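Local structure of precorrin-6Y C5,15-methyltransferase (Decarboxylating) (Geobacter metallireducens, 3E05) at residues R66-L70 / E101-P107. The protein probably methylates a corrin precursor with S-adenosyl-methionine in cobalamin biosynthesis, this chain being the C-terminal methyltransferase and decarboxylase domain of the longer CbiET protein. Residues are numbered along the deposited sequence; the frame is centred on the assembly and turned at random.
Sequences RIFAL and EGLDDLP
Leu70, Phe68 and Arg66 point from one face of a strand onto the loop 101-107. The strand belongs to the seven-stranded 3-2-1-4-5-7-6 sheet of the class I, Rossmann-like methyltransferase fold. The loop follows strand 92-96, leads into strand 111-114 and packs over strand 66-71 and Trp45 of the neighbouring strand 43-47. No hydrogen bond joins the two segments. The contact is mostly apolar side chains; Leu70 CD2 also lies against the backbone carbonyl of Glu101.

The tight part is the leucines and Phe68 on Pro107. Leu70 CD1 meets Leu106 CD1 at 3.6 Å, while Leu70 CD2 lies 3.8 Å from Leu103 CD2. A type I turn from Leu103 to Leu106, with Leu106 N hydrogen-bonded to Leu103 O, brings both leucines to the strand. Arg131 hydrogen-bonds to the carbonyl oxygens of the same two residues. In Phe68, CG stands anti to the carbonyl carbon (chi1 -60°), which carries the ring out to the loop. Phe68 CD1 touches Leu106 CD2 at 3.8 Å, and Phe68 CE2 lies 3.6 Å from Pro107 CG; both partners approach the ring obliquely. An alanine here would remove the ring and would probably leave a gap beside Leu106 CD2 and the proline.

The exposed end is looser. Arg66 bends at chi3 (-71°) and lays one guanidinium face over Pro107, with Arg66 NH1 and NH2 each 4.0 Å from Pro107 CG.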
loop_
_atom_site.group_PDB
_atom_site.type_symbol
_atom_site.label_atom_id
_atom_site.label_comp_id
_atom_site.label_asym_id
_atom_site.label_seq_id
_atom_site.Cartn_x
_atom_site.Cartn_y
_atom_site.Cartn_z
ATOM N N ARG D 66 -19.043 -16.506 -24.334
ATOM C CA ARG D 66 -17.926 -16.958 -25.173
ATOM C C ARG D 66 -16.684 -16.103 -24.954
ATOM O O ARG D 66 -16.720 -14.886 -25.126
ATOM C CB ARG D 66 -18.296 -16.947 -26.663
ATOM C CG ARG D 66 -19.407 -17.948 -27.042
ATOM C CD ARG D 66 -19.687 -17.934 -28.533
ATOM N NE ARG D 66 -20.360 -16.709 -28.950
ATOM C CZ ARG D 66 -20.428 -16.278 -30.208
ATOM N NH1 ARG D 66 -19.850 -16.967 -31.185
ATOM N NH2 ARG D 66 -21.068 -15.146 -30.485
ATOM N N ILE D 67 -15.587 -16.759 -24.599
ATOM C CA ILE D 67 -14.325 -16.076 -24.303
ATOM C C ILE D 67 -13.249 -16.467 -25.310
ATOM O O ILE D 67 -13.068 -17.645 -25.614
ATOM C CB ILE D 67 -13.870 -16.350 -22.838
ATOM C CG1 ILE D 67 -14.888 -15.778 -21.846
ATOM C CG2 ILE D 67 -12.506 -15.759 -22.549
ATOM C CD1 ILE D 67 -15.765 -16.790 -21.226
ATOM N N PHE D 68 -12.547 -15.466 -25.834
ATOM C CA PHE D 68 -11.490 -15.685 -26.811
ATOM C C PHE D 68 -10.178 -15.164 -26.249
ATOM O O PHE D 68 -10.044 -13.967 -25.971
ATOM C CB PHE D 68 -11.856 -15.017 -28.140
ATOM C CG PHE D 68 -13.137 -15.547 -28.731
ATOM C CD1 PHE D 68 -13.118 -16.672 -29.557
ATOM C CD2 PHE D 68 -14.361 -14.943 -28.440
ATOM C CE1 PHE D 68 -14.299 -17.191 -30.088
ATOM C CE2 PHE D 68 -15.543 -15.454 -28.962
ATOM C CZ PHE D 68 -15.508 -16.584 -29.790
ATOM N N ALA D 69 -9.243 -16.088 -26.063
ATOM C CA ALA D 69 -7.966 -15.835 -25.410
ATOM C C ALA D 69 -6.842 -15.824 -26.434
ATOM O O ALA D 69 -6.477 -16.874 -26.991
ATOM C CB ALA D 69 -7.715 -16.901 -24.344
ATOM N N LEU D 70 -6.308 -14.627 -26.681
ATOM C CA LEU D 70 -5.278 -14.412 -27.687
ATOM C C LEU D 70 -3.890 -14.369 -27.069
ATOM O O LEU D 70 -3.648 -13.618 -26.113
ATOM C CB LEU D 70 -5.537 -13.121 -28.462
ATOM C CG LEU D 70 -6.466 -13.227 -29.668
ATOM C CD1 LEU D 70 -7.912 -13.201 -29.232
ATOM C CD2 LEU D 70 -6.189 -12.079 -30.615
ATOM N N GLU D 101 -3.747 -8.247 -35.008
ATOM C CA GLU D 101 -3.958 -9.367 -35.933
ATOM C C GLU D 101 -4.746 -10.465 -35.229
ATOM O O GLU D 101 -4.542 -10.718 -34.040
ATOM C CB GLU D 101 -2.630 -9.952 -36.425
ATOM C CG GLU D 101 -1.768 -9.016 -37.269
ATOM C CD GLU D 101 -0.535 -9.713 -37.831
ATOM O OE1 GLU D 101 -0.245 -9.516 -39.030
ATOM O OE2 GLU D 101 0.139 -10.458 -37.083
ATOM N N GLY D 102 -5.656 -11.101 -35.960
ATOM C CA GLY D 102 -6.465 -12.170 -35.399
ATOM C C GLY D 102 -7.728 -11.726 -34.686
ATOM O O GLY D 102 -8.475 -12.558 -34.178
ATOM N N LEU D 103 -7.971 -10.420 -34.631
ATOM C CA LEU D 103 -9.213 -9.913 -34.043
ATOM C C LEU D 103 -10.364 -9.954 -35.040
ATOM O O LEU D 103 -11.527 -9.972 -34.647
ATOM C CB LEU D 103 -9.043 -8.482 -33.512
ATOM C CG LEU D 103 -8.026 -8.187 -32.405
ATOM C CD1 LEU D 103 -8.038 -6.698 -32.089
ATOM C CD2 LEU D 103 -8.292 -8.992 -31.150
ATOM N N ASP D 104 -10.029 -9.974 -36.328
ATOM C CA ASP D 104 -11.032 -9.848 -37.393
ATOM C C ASP D 104 -12.014 -11.017 -37.458
ATOM O O ASP D 104 -13.203 -10.811 -37.677
ATOM C CB ASP D 104 -10.354 -9.620 -38.747
ATOM C CG ASP D 104 -9.547 -8.332 -38.783
ATOM O OD1 ASP D 104 -10.033 -7.304 -38.262
ATOM O OD2 ASP D 104 -8.422 -8.353 -39.331
ATOM N N ASP D 105 -11.519 -12.231 -37.236
ATOM C CA ASP D 105 -12.351 -13.436 -37.288
ATOM C C ASP D 105 -13.213 -13.652 -36.037
ATOM O O ASP D 105 -14.119 -14.498 -36.041
ATOM C CB ASP D 105 -11.480 -14.672 -37.540
ATOM C CG ASP D 105 -11.028 -14.793 -38.993
ATOM O OD1 ASP D 105 -10.932 -13.758 -39.696
ATOM O OD2 ASP D 105 -10.759 -15.933 -39.432
ATOM N N LEU D 106 -12.929 -12.892 -34.978
ATOM C CA LEU D 106 -13.667 -12.985 -33.719
ATOM C C LEU D 106 -14.987 -12.223 -33.793
ATOM O O LEU D 106 -15.084 -11.240 -34.531
ATOM C CB LEU D 106 -12.809 -12.431 -32.573
ATOM C CG LEU D 106 -11.376 -12.933 -32.397
ATOM C CD1 LEU D 106 -10.718 -12.139 -31.284
ATOM C CD2 LEU D 106 -11.319 -14.413 -32.085
ATOM N N PRO D 107 -16.012 -12.667 -33.034
ATOM C CA PRO D 107 -17.209 -11.837 -32.917
ATOM C C PRO D 107 -16.921 -10.569 -32.126
ATOM O O PRO D 107 -15.973 -10.546 -31.324
ATOM C CB PRO D 107 -18.199 -12.719 -32.150
ATOM C CG PRO D 107 -17.436 -13.807 -31.585
ATOM C CD PRO D 107 -16.134 -13.934 -32.290
#